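Local coordinates for protein methionine-R-sulfoxide reductase (Neisseria meningitidis, PDB 3MMH) that reduces the R epimer of free methionine sulfoxide back to methionine, using a pocket within a GAF-type domain, at residues A[115-120]-A[131-136]. Numbering follows the deposited sequence. Where two conformers were deposited one is given.
Sequences SEIVVP and LDADSE. With SME (methionine sulfoxide), chain C; ACT (acetate ion), chain M.
E116, D132 and D134 form an acidic cluster on an antiparallel hairpin in the GAF-domain sheet, facing bound methionine sulfoxide. Strands 115-120 and 131-135 pair S115 with S135, I117 with A133 and V119 with L131 through two backbone hydrogen bonds each. Between them lie the non-hydrogen-bonded pairs E116–D134 and V118–D132; by the alternation along each strand their side chains fall on the face toward the substrate. CG of E116 lies anti to its backbone N (chi1 -179°), and the extended chain carries the carboxylate out to the ligand. There E116 OE1 accepts a hydrogen bond from the substrate N at 2.9 Å; the second bond, to OE2, is weak. D132 crosses E116 at about a right angle, with E116 OE2 only 2.5 Å from D132 OD1. D134, modelled in two conformers, in the one given runs alongside E116, its carboxylate plane turned 55° from that of E116. D132 OD2 lies 3.4 Å from CE, the methyl carbon of the methionine sulfoxide. CG2 of V118 packs on D132 OD1 at 3.2 Å, and V118 also meets helix 83-91. On the other face, I117 CG2 touches A133 CB at 4.0 Å; I117, V119 and L131 continue onto helix 143-165. The hairpin thus joins a hydrophobic core face to a buried acidic face that holds the substrate amino group through E116 and sets D132, and D134 in the conformer given, near the sulfoxide.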
ATOM      1  N   SER A 115       9.074 -14.336  11.800  1.00 13.18           N
ATOM      2  CA  SER A 115       9.572 -13.351  12.736  1.00 12.66           C
ATOM      3  C   SER A 115       8.966 -12.001  12.406  1.00 11.03           C
ATOM      4  O   SER A 115       8.435 -11.835  11.299  1.00 11.81           O
ATOM      5  CB  SER A 115      11.101 -13.296  12.753  1.00 13.08           C
ATOM      6  OG  SER A 115      11.666 -12.871  11.527  1.00 14.02           O
ATOM      7  N   GLU A 116       8.951 -11.064  13.325  1.00 10.83           N
ATOM      8  CA  GLU A 116       8.213  -9.818  13.191  1.00 10.54           C
ATOM      9  C   GLU A 116       8.807  -8.731  14.073  1.00 10.59           C
ATOM     10  O   GLU A 116       9.411  -9.012  15.137  1.00 12.19           O
ATOM     11  CB  GLU A 116       6.766 -10.092  13.618  1.00 11.27           C
ATOM     12  CG  GLU A 116       5.775  -8.967  13.542  1.00 11.60           C
ATOM     13  CD  GLU A 116       4.361  -9.340  13.721  1.00 11.55           C
ATOM     14  OE1 GLU A 116       4.028 -10.440  14.117  1.00 14.87           O
ATOM     15  OE2 GLU A 116       3.447  -8.466  13.533  1.00 13.80           O
ATOM     16  N   ILE A 117       8.560  -7.502  13.702  1.00  9.70           N
ATOM     17  CA  ILE A 117       8.811  -6.330  14.578  1.00  9.84           C
ATOM     18  C   ILE A 117       7.642  -5.351  14.410  1.00  8.81           C
ATOM     19  O   ILE A 117       7.162  -5.178  13.288  1.00  9.45           O
ATOM     20  CB  ILE A 117      10.119  -5.623  14.245  1.00  9.95           C
ATOM     21  CG1 ILE A 117      10.420  -4.517  15.247  1.00 10.72           C
ATOM     22  CG2 ILE A 117      10.195  -5.159  12.814  1.00 11.40           C
ATOM     23  CD1 ILE A 117      11.867  -3.950  15.158  1.00 13.13           C
ATOM     24  N   VAL A 118       7.193  -4.787  15.505  1.00  9.08           N
ATOM     25  CA  VAL A 118       6.183  -3.756  15.519  1.00  9.01           C
ATOM     26  C   VAL A 118       6.699  -2.531  16.236  1.00  9.24           C
ATOM     27  O   VAL A 118       7.124  -2.653  17.386  1.00 10.82           O
ATOM     28  CB  VAL A 118       4.869  -4.240  16.134  1.00  9.68           C
ATOM     29  CG1 VAL A 118       3.828  -3.104  16.117  1.00 11.54           C
ATOM     30  CG2 VAL A 118       4.363  -5.496  15.401  1.00 12.28           C
ATOM     31  N   VAL A 119       6.612  -1.369  15.615  1.00  9.41           N
ATOM     32  CA  VAL A 119       7.037  -0.108  16.200  1.00 10.39           C
ATOM     33  C   VAL A 119       5.814   0.852  16.253  1.00  9.74           C
ATOM     34  O   VAL A 119       5.262   1.191  15.211  1.00 10.18           O
ATOM     35  CB  VAL A 119       8.175   0.549  15.403  1.00 10.12           C
ATOM     36  CG1 VAL A 119       8.553   1.916  16.001  1.00 12.51           C
ATOM     37  CG2 VAL A 119       9.326  -0.366  15.278  1.00 12.07           C
ATOM     38  N   PRO A 120       5.371   1.249  17.416  1.00 10.93           N
ATOM     39  CA  PRO A 120       4.254   2.177  17.505  1.00 11.42           C
ATOM     40  C   PRO A 120       4.600   3.605  17.152  1.00 12.62           C
ATOM     41  O   PRO A 120       5.744   4.056  17.323  1.00 13.43           O
ATOM     42  CB  PRO A 120       3.843   2.071  18.999  1.00 13.78           C
ATOM     43  CG  PRO A 120       5.199   1.855  19.683  1.00 16.54           C
ATOM     44  CD  PRO A 120       5.944   0.923  18.718  1.00 13.15           C
ATOM     45  N   LEU A 131       3.916   0.574  12.745  1.00  9.06           N
ATOM     46  CA  LEU A 131       4.685  -0.024  11.659  1.00  8.19           C
ATOM     47  C   LEU A 131       4.907  -1.494  11.957  1.00  9.23           C
ATOM     48  O   LEU A 131       5.426  -1.777  13.030  1.00 10.82           O
ATOM     49  CB  LEU A 131       5.975   0.732  11.472  1.00  9.84           C
ATOM     50  CG  LEU A 131       6.876   0.409  10.281  1.00 12.23           C
ATOM     51  CD1 LEU A 131       7.909   1.566  10.031  1.00 14.12           C
ATOM     52  CD2 LEU A 131       7.527  -0.909  10.342  1.00 15.03           C
ATOM     53  N   ASP A 132       4.497  -2.352  11.075  1.00  8.90           N
ATOM     54  CA  ASP A 132       4.693  -3.778  11.258  1.00  8.87           C
ATOM     55  C   ASP A 132       5.508  -4.324  10.084  1.00  9.05           C
ATOM     56  O   ASP A 132       5.224  -4.020   8.926  1.00  9.65           O
ATOM     57  CB  ASP A 132       3.319  -4.499  11.266  1.00 10.52           C
ATOM     58  CG  ASP A 132       3.446  -5.959  11.437  1.00 12.07           C
ATOM     59  OD1 ASP A 132       4.122  -6.382  12.324  1.00 13.30           O
ATOM     60  OD2 ASP A 132       2.750  -6.711  10.763  1.00 20.31           O
ATOM     61  N   ALA A 133       6.484  -5.156  10.395  1.00  8.61           N
ATOM     62  CA  ALA A 133       7.293  -5.834   9.392  1.00  8.04           C
ATOM     63  C   ALA A 133       7.410  -7.325   9.765  1.00  9.10           C
ATOM     64  O   ALA A 133       7.571  -7.633  10.948  1.00  9.66           O
ATOM     65  CB  ALA A 133       8.639  -5.247   9.171  1.00 10.11           C
ATOM     66  N   ASP A 134       7.332  -8.162   8.731  0.50  8.69           N
ATOM     67  CA  ASP A 134       7.309  -9.597   8.928  0.50  8.78           C
ATOM     68  C   ASP A 134       8.276 -10.262   7.944  0.50  7.40           C
ATOM     69  O   ASP A 134       8.507  -9.759   6.857  0.50  6.44           O
ATOM     70  CB  ASP A 134       5.853 -10.163   8.809  0.50  9.90           C
ATOM     71  CG  ASP A 134       4.882  -9.474   9.721  0.50 11.37           C
ATOM     72  OD1 ASP A 134       4.676  -9.992  10.826  0.50 10.44           O
ATOM     73  OD2 ASP A 134       4.355  -8.404   9.291  0.50 11.36           O
ATOM     74  N   SER A 135       8.840 -11.380   8.358  1.00 10.01           N
ATOM     75  CA  SER A 135       9.800 -12.146   7.552  1.00 10.55           C
ATOM     76  C   SER A 135       9.431 -13.627   7.587  1.00 11.59           C
ATOM     77  O   SER A 135       8.961 -14.127   8.599  1.00 12.83           O
ATOM     78  CB  SER A 135      11.178 -11.974   8.119  1.00 11.36           C
ATOM     79  OG  SER A 135      12.123 -12.734   7.353  1.00 13.02           O
ATOM     80  N   GLU A 136       9.682 -14.289   6.480  1.00 13.40           N
ATOM     81  CA  GLU A 136       9.658 -15.756   6.441  1.00 15.22           C
ATOM     82  C   GLU A 136      10.844 -16.406   7.109  1.00 15.74           C
ATOM     83  O   GLU A 136      10.815 -17.629   7.292  1.00 20.97           O
ATOM     84  CB  GLU A 136       9.608 -16.233   4.987  1.00 16.59           C
ATOM     85  CG  GLU A 136       8.326 -15.919   4.335  1.00 19.63           C
ATOM     86  CD  GLU A 136       8.177 -16.683   3.000  1.00 25.86           C
ATOM     87  OE1 GLU A 136       7.743 -17.825   3.018  1.00 30.30           O
ATOM     88  OE2 GLU A 136       8.441 -16.049   1.946  1.00 26.71           O
TER
HETATM   89  N   SME C 168       1.343 -10.571  13.089  1.00 13.70           N
HETATM   90  CA  SME C 168       0.554  -9.378  13.476  1.00 13.31           C
HETATM   91  CB  SME C 168      -0.687  -9.161  12.584  1.00 14.55           C
HETATM   92  CG  SME C 168      -0.443  -8.379  11.283  1.00 14.03           C
HETATM   93  S   SME C 168       0.253  -9.365  10.019  1.00 20.21           S
HETATM   94  OE  SME C 168       1.326 -10.296  10.313  1.00 26.51           O
HETATM   95  CE  SME C 168       0.471  -8.159   8.778  1.00 14.89           C
HETATM   96  C   SME C 168       0.200  -9.435  14.936  1.00 13.49           C
HETATM   97  O   SME C 168      -0.377  -8.454  15.425  1.00 13.58           O
HETATM   98  OXT SME C 168       0.539 -10.471  15.627  1.00 14.17           O
HETATM   99  C   ACT M 178      11.721 -12.258   4.033  0.90 19.78           C
HETATM  100  O   ACT M 178      10.849 -13.174   4.140  0.90 19.42           O
HETATM  101  OXT ACT M 178      12.093 -11.512   4.984  0.90 18.10           O
HETATM  102  CH3 ACT M 178      12.419 -12.199   2.699  0.90 20.20           C